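Local structure of Adenylate/guanylate cyclase/hydrolase, alpha/beta fold family (Ruegeria pomeroyi, 3MR7) at residues A[30-35]-A[83-88]; A[79-84]-A[94-99]. The protein probably forms cyclic AMP from ATP, this chain being the class III nucleotide cyclase domain of a longer protein that also carries an alpha/beta-hydrolase domain. One frame throughout, in Å; residues are numbered along the deposited sequence.

Interaction 1: A[30-35]-A[83-88]; sequences LNRQKL and QREEDT
In the class III cyclase fold, helices 27-47 and 67-84 pack on the same sheet, and here the side of the first meets the C-terminal end of the second through a salt bridge between Arg32 and Glu85. Glu85 is the first residue to leave helical geometry and opens a type I turn that closes at Thr88, whose N reaches Glu85 O at 3.2 Å. Glu85 CG lies anti to its carbonyl carbon and the chain bends at chi2, which brings the carboxylate closer to helix 27-47. The two charged side chains approach from opposite directions. Arg32 NE donates to the syn side of Glu85 OE2 at 2.6 Å, with an N-H...O angle of 163°; the oxygen lies almost in the guanidinium plane, while the nitrogen stands 32° out of the carboxylate plane. The second link, Arg32 NH1 to Glu85 OE1, is weak at 3.3 Å, as suits planes twisted 46° apart. Thr88 CG2 lies 3.9 Å from Arg32 NH1. At the periphery Leu35 CD2 comes within 4.4 Å of Arg84 NH2, whose own salt bridge is to Glu39. Glu85 OE2 also accepts a bond from Tyr36 OH. The carboxylate is therefore held from several directions, its charge probably offset in part by Arg32.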
# COMPACT_ATOMS: atom_id res chain seq x y z
N LEU A 30 -17.00 5.87 -4.78
CA LEU A 30 -17.20 4.42 -4.76
C LEU A 30 -18.08 3.93 -5.92
O LEU A 30 -17.92 2.80 -6.38
CB LEU A 30 -17.79 3.97 -3.43
CG LEU A 30 -17.04 4.38 -2.16
CD1 LEU A 30 -17.86 4.00 -0.96
CD2 LEU A 30 -15.66 3.73 -2.08
N ASN A 31 -19.00 4.78 -6.39
CA ASN A 31 -19.80 4.45 -7.55
C ASN A 31 -19.06 4.55 -8.87
O ASN A 31 -19.33 3.79 -9.80
CB ASN A 31 -21.04 5.33 -7.63
CG ASN A 31 -22.04 5.00 -6.57
OD1 ASN A 31 -22.01 3.92 -5.98
ND2 ASN A 31 -22.94 5.94 -6.31
N ARG A 32 -18.15 5.52 -8.97
CA ARG A 32 -17.29 5.61 -10.12
C ARG A 32 -16.50 4.31 -10.26
O ARG A 32 -16.48 3.72 -11.33
CB ARG A 32 -16.33 6.79 -9.99
CG ARG A 32 -16.56 7.92 -10.99
CD ARG A 32 -15.25 8.35 -11.67
NE ARG A 32 -14.36 9.36 -11.03
CZ ARG A 32 -14.59 10.08 -9.94
NH1 ARG A 32 -13.66 10.95 -9.52
NH2 ARG A 32 -15.71 9.96 -9.24
N GLN A 33 -15.87 3.86 -9.18
CA GLN A 33 -15.02 2.67 -9.30
C GLN A 33 -15.86 1.46 -9.64
O GLN A 33 -15.44 0.62 -10.43
CB GLN A 33 -14.12 2.45 -8.07
CG GLN A 33 -14.53 1.33 -7.15
CD GLN A 33 -14.07 -0.05 -7.61
OE1 GLN A 33 -14.52 -1.05 -7.06
NE2 GLN A 33 -13.21 -0.10 -8.61
N LYS A 34 -17.07 1.38 -9.08
CA LYS A 34 -17.96 0.32 -9.48
C LYS A 34 -18.17 0.34 -11.00
O LYS A 34 -18.17 -0.70 -11.66
CB LYS A 34 -19.29 0.43 -8.75
CG LYS A 34 -19.32 -0.17 -7.36
CD LYS A 34 -20.63 0.25 -6.70
CE LYS A 34 -21.09 -0.76 -5.66
NZ LYS A 34 -22.52 -1.16 -5.93
N LEU A 35 -18.34 1.54 -11.55
CA LEU A 35 -18.47 1.73 -13.00
C LEU A 35 -17.26 1.26 -13.79
O LEU A 35 -17.40 0.55 -14.77
CB LEU A 35 -18.68 3.19 -13.35
CG LEU A 35 -18.80 3.29 -14.86
CD1 LEU A 35 -19.96 2.42 -15.30
CD2 LEU A 35 -19.00 4.71 -15.28
N GLN A 83 -6.82 8.65 -18.94
CA GLN A 83 -7.72 9.48 -19.74
C GLN A 83 -9.01 9.75 -18.98
O GLN A 83 -9.46 10.89 -18.92
CB GLN A 83 -8.06 8.80 -21.05
CG GLN A 83 -6.89 8.55 -21.96
CD GLN A 83 -7.33 8.03 -23.31
OE1 GLN A 83 -6.56 8.05 -24.28
NE2 GLN A 83 -8.58 7.56 -23.39
N ARG A 84 -9.60 8.71 -18.42
CA ARG A 84 -10.92 8.82 -17.80
C ARG A 84 -10.97 9.79 -16.61
O ARG A 84 -12.02 10.35 -16.28
CB ARG A 84 -11.42 7.44 -17.37
CG ARG A 84 -11.52 6.40 -18.48
CD ARG A 84 -12.63 6.71 -19.42
NE ARG A 84 -13.92 6.92 -18.75
CZ ARG A 84 -14.90 6.02 -18.69
NH1 ARG A 84 -14.72 4.83 -19.26
NH2 ARG A 84 -16.05 6.29 -18.07
N GLU A 85 -9.83 9.98 -15.95
CA GLU A 85 -9.81 10.79 -14.76
C GLU A 85 -9.08 12.13 -14.95
O GLU A 85 -8.80 12.83 -13.98
CB GLU A 85 -9.16 10.01 -13.61
CG GLU A 85 -10.07 8.95 -13.00
CD GLU A 85 -11.17 9.55 -12.12
OE1 GLU A 85 -10.89 9.82 -10.93
OE2 GLU A 85 -12.31 9.75 -12.63
N GLU A 86 -8.77 12.50 -16.19
CA GLU A 86 -7.89 13.65 -16.40
C GLU A 86 -8.57 15.01 -16.18
O GLU A 86 -7.90 16.02 -15.97
CB GLU A 86 -7.25 13.60 -17.78
CG GLU A 86 -8.21 13.98 -18.87
CD GLU A 86 -7.73 13.59 -20.25
OE1 GLU A 86 -6.50 13.38 -20.43
OE2 GLU A 86 -8.60 13.51 -21.15
N ASP A 87 -9.90 15.03 -16.24
CA ASP A 87 -10.62 16.28 -16.01
C ASP A 87 -11.12 16.38 -14.57
O ASP A 87 -11.84 17.31 -14.21
CB ASP A 87 -11.76 16.44 -17.01
CG ASP A 87 -11.25 16.73 -18.41
OD1 ASP A 87 -10.48 17.70 -18.56
OD2 ASP A 87 -11.59 15.97 -19.36
N THR A 88 -10.73 15.41 -13.77
CA THR A 88 -10.90 15.42 -12.33
C THR A 88 -9.57 15.90 -11.73
O THR A 88 -8.50 15.56 -12.22
CB THR A 88 -11.19 14.00 -11.81
OG1 THR A 88 -12.40 13.51 -12.38
CG2 THR A 88 -11.26 13.96 -10.29

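Interaction 2: A[79-84]-A[94-99]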
# COMPACT_ATOMS: atom_id res chain seq x y z
N GLN A 79 -3.77 2.92 -18.83
CA GLN A 79 -3.84 4.00 -19.82
C GLN A 79 -5.24 4.62 -20.01
O GLN A 79 -5.36 5.82 -20.31
CB GLN A 79 -3.29 3.55 -21.16
CG GLN A 79 -1.80 3.27 -21.15
CD GLN A 79 -1.41 2.39 -22.31
OE1 GLN A 79 -2.27 1.95 -23.09
NE2 GLN A 79 -0.13 2.11 -22.44
N ALA A 80 -6.28 3.81 -19.84
CA ALA A 80 -7.62 4.34 -20.01
C ALA A 80 -7.96 5.16 -18.76
O ALA A 80 -8.66 6.17 -18.81
CB ALA A 80 -8.61 3.23 -20.21
N MSE A 81 -7.44 4.71 -17.63
CA MSE A 81 -7.75 5.36 -16.37
C MSE A 81 -7.10 6.71 -16.34
O MSE A 81 -7.65 7.63 -15.74
CB MSE A 81 -7.32 4.53 -15.17
CG MSE A 81 -8.20 3.32 -14.97
SE MSE A 81 -9.97 3.83 -14.29
CE MSE A 81 -9.46 4.23 -12.45
N GLN A 82 -5.95 6.84 -17.00
CA GLN A 82 -5.32 8.15 -17.09
C GLN A 82 -6.23 9.12 -17.85
O GLN A 82 -6.40 10.26 -17.45
CB GLN A 82 -3.91 8.10 -17.72
CG GLN A 82 -3.46 9.45 -18.31
CD GLN A 82 -1.95 9.51 -18.56
OE1 GLN A 82 -1.32 8.50 -18.85
NE2 GLN A 82 -1.38 10.71 -18.46
N GLN A 83 -6.82 8.65 -18.94
CA GLN A 83 -7.72 9.48 -19.74
C GLN A 83 -9.01 9.75 -18.98
O GLN A 83 -9.46 10.89 -18.92
CB GLN A 83 -8.06 8.80 -21.05
CG GLN A 83 -6.89 8.55 -21.96
CD GLN A 83 -7.33 8.03 -23.31
OE1 GLN A 83 -6.56 8.05 -24.28
NE2 GLN A 83 -8.58 7.56 -23.39
N ARG A 84 -9.60 8.71 -18.42
CA ARG A 84 -10.92 8.82 -17.80
C ARG A 84 -10.97 9.79 -16.61
O ARG A 84 -12.02 10.35 -16.28
CB ARG A 84 -11.42 7.44 -17.37
CG ARG A 84 -11.52 6.40 -18.48
CD ARG A 84 -12.63 6.71 -19.42
NE ARG A 84 -13.92 6.92 -18.75
CZ ARG A 84 -14.90 6.02 -18.69
NH1 ARG A 84 -14.72 4.83 -19.26
NH2 ARG A 84 -16.05 6.29 -18.07
N ILE A 94 -9.45 8.63 -9.15
CA ILE A 94 -9.43 7.23 -8.76
C ILE A 94 -8.23 6.64 -9.47
O ILE A 94 -8.06 6.85 -10.65
CB ILE A 94 -10.71 6.49 -9.23
CG1 ILE A 94 -11.93 7.05 -8.51
CG2 ILE A 94 -10.58 4.98 -9.04
CD1 ILE A 94 -13.16 6.14 -8.55
N GLN A 95 -7.38 5.93 -8.75
CA GLN A 95 -6.32 5.21 -9.44
C GLN A 95 -6.16 3.82 -8.91
O GLN A 95 -6.22 3.61 -7.69
CB GLN A 95 -4.99 5.91 -9.28
CG GLN A 95 -4.91 7.27 -9.88
CD GLN A 95 -3.60 7.96 -9.50
OE1 GLN A 95 -3.35 8.26 -8.32
NE2 GLN A 95 -2.75 8.18 -10.48
N TYR A 96 -5.93 2.88 -9.81
CA TYR A 96 -5.62 1.54 -9.37
C TYR A 96 -4.10 1.31 -9.19
O TYR A 96 -3.29 2.08 -9.72
CB TYR A 96 -6.24 0.56 -10.34
CG TYR A 96 -7.75 0.62 -10.34
CD1 TYR A 96 -8.48 0.08 -9.29
CD2 TYR A 96 -8.44 1.20 -11.38
CE1 TYR A 96 -9.86 0.13 -9.28
CE2 TYR A 96 -9.79 1.25 -11.39
CZ TYR A 96 -10.51 0.72 -10.35
OH TYR A 96 -11.90 0.80 -10.39
N ARG A 97 -3.72 0.30 -8.41
CA ARG A 97 -2.33 -0.20 -8.36
C ARG A 97 -2.37 -1.60 -8.97
O ARG A 97 -3.36 -2.30 -8.82
CB ARG A 97 -1.81 -0.29 -6.92
CG ARG A 97 -1.47 1.05 -6.27
CD ARG A 97 -0.73 0.81 -5.01
NE ARG A 97 -1.50 -0.11 -4.21
CZ ARG A 97 -2.31 0.27 -3.24
NH1 ARG A 97 -2.39 1.56 -2.94
NH2 ARG A 97 -3.04 -0.62 -2.57
N ILE A 98 -1.32 -2.00 -9.68
CA ILE A 98 -1.35 -3.34 -10.27
C ILE A 98 -0.02 -4.02 -10.18
O ILE A 98 1.00 -3.41 -10.44
CB ILE A 98 -1.79 -3.34 -11.73
CG1 ILE A 98 -3.22 -2.81 -11.84
CG2 ILE A 98 -1.68 -4.74 -12.31
CD1 ILE A 98 -3.65 -2.44 -13.23
N GLY A 99 -0.05 -5.28 -9.75
CA GLY A 99 1.12 -6.14 -9.74
C GLY A 99 0.90 -7.38 -10.60
O GLY A 99 -0.20 -7.88 -10.76
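Met81, a selenomethionine, carries this helix-on-sheet packing, reaching from the last turn of helix 67-84 to the chain that enters strand 96-107, a long strand within the sheet of the cyclase domain. The contact is buried and made mostly by the Met81 side chain. Its aromatic component is a Met-aromatic contact: Met81 SE lies 5.1 Å from the centroid of the Tyr96 ring and 80° off the ring normal, hence at the edge, with CE2 the nearest ring atom to the selenium at 3.9 Å. The bends of Met81 at chi2 (-72°) and chi3 (-75°) fold the chain back, bringing the selenium to the edge of the tyrosine ring. Beyond the pair, Tyr36 of helix 27-47 also touches Met81, and Leu21 of the second subunit packs on Tyr96, placing this ring between the core and the dimer interface. Tyr96 is tied to helix 67-84 through its backbone as well, its O accepting a hydrogen bond from Gln78 NE2. The aliphatic component belongs to Ile94, just before the strand. Its CG2 branch, anti to the backbone N, is the one that meets the selenomethionine, while CG1 leads the other way; as modelled, Met81 CE lies 3.7 Å from Ile94 CG2.

How the interactions relate
Interactions 1 and 2 illustrate how the end of one helix and the residue after it can combine a polar contact near the surface with an apolar one deeper in. Their centres lie 9 Å apart, about 17 Å and 10 Å from the centre of the chain respectively. Along the chain, 30-35 on helix 27-47 comes first, then 79-84 and 83-88 at the end of helix 67-84, overlapping at Gln83 and Arg84, although Arg84 takes part only in interaction 1; 94-99 follows, leading into strand 96-107. A probable hydrogen bond of 2.6 Å from Ile94 N to Glu85 OE1 joins the contacts directly, and Ile94 CD1 packs 3.6 Å from Arg32 CB. Two helices and a sheet strand thus meet at one corner of the cyclase domain.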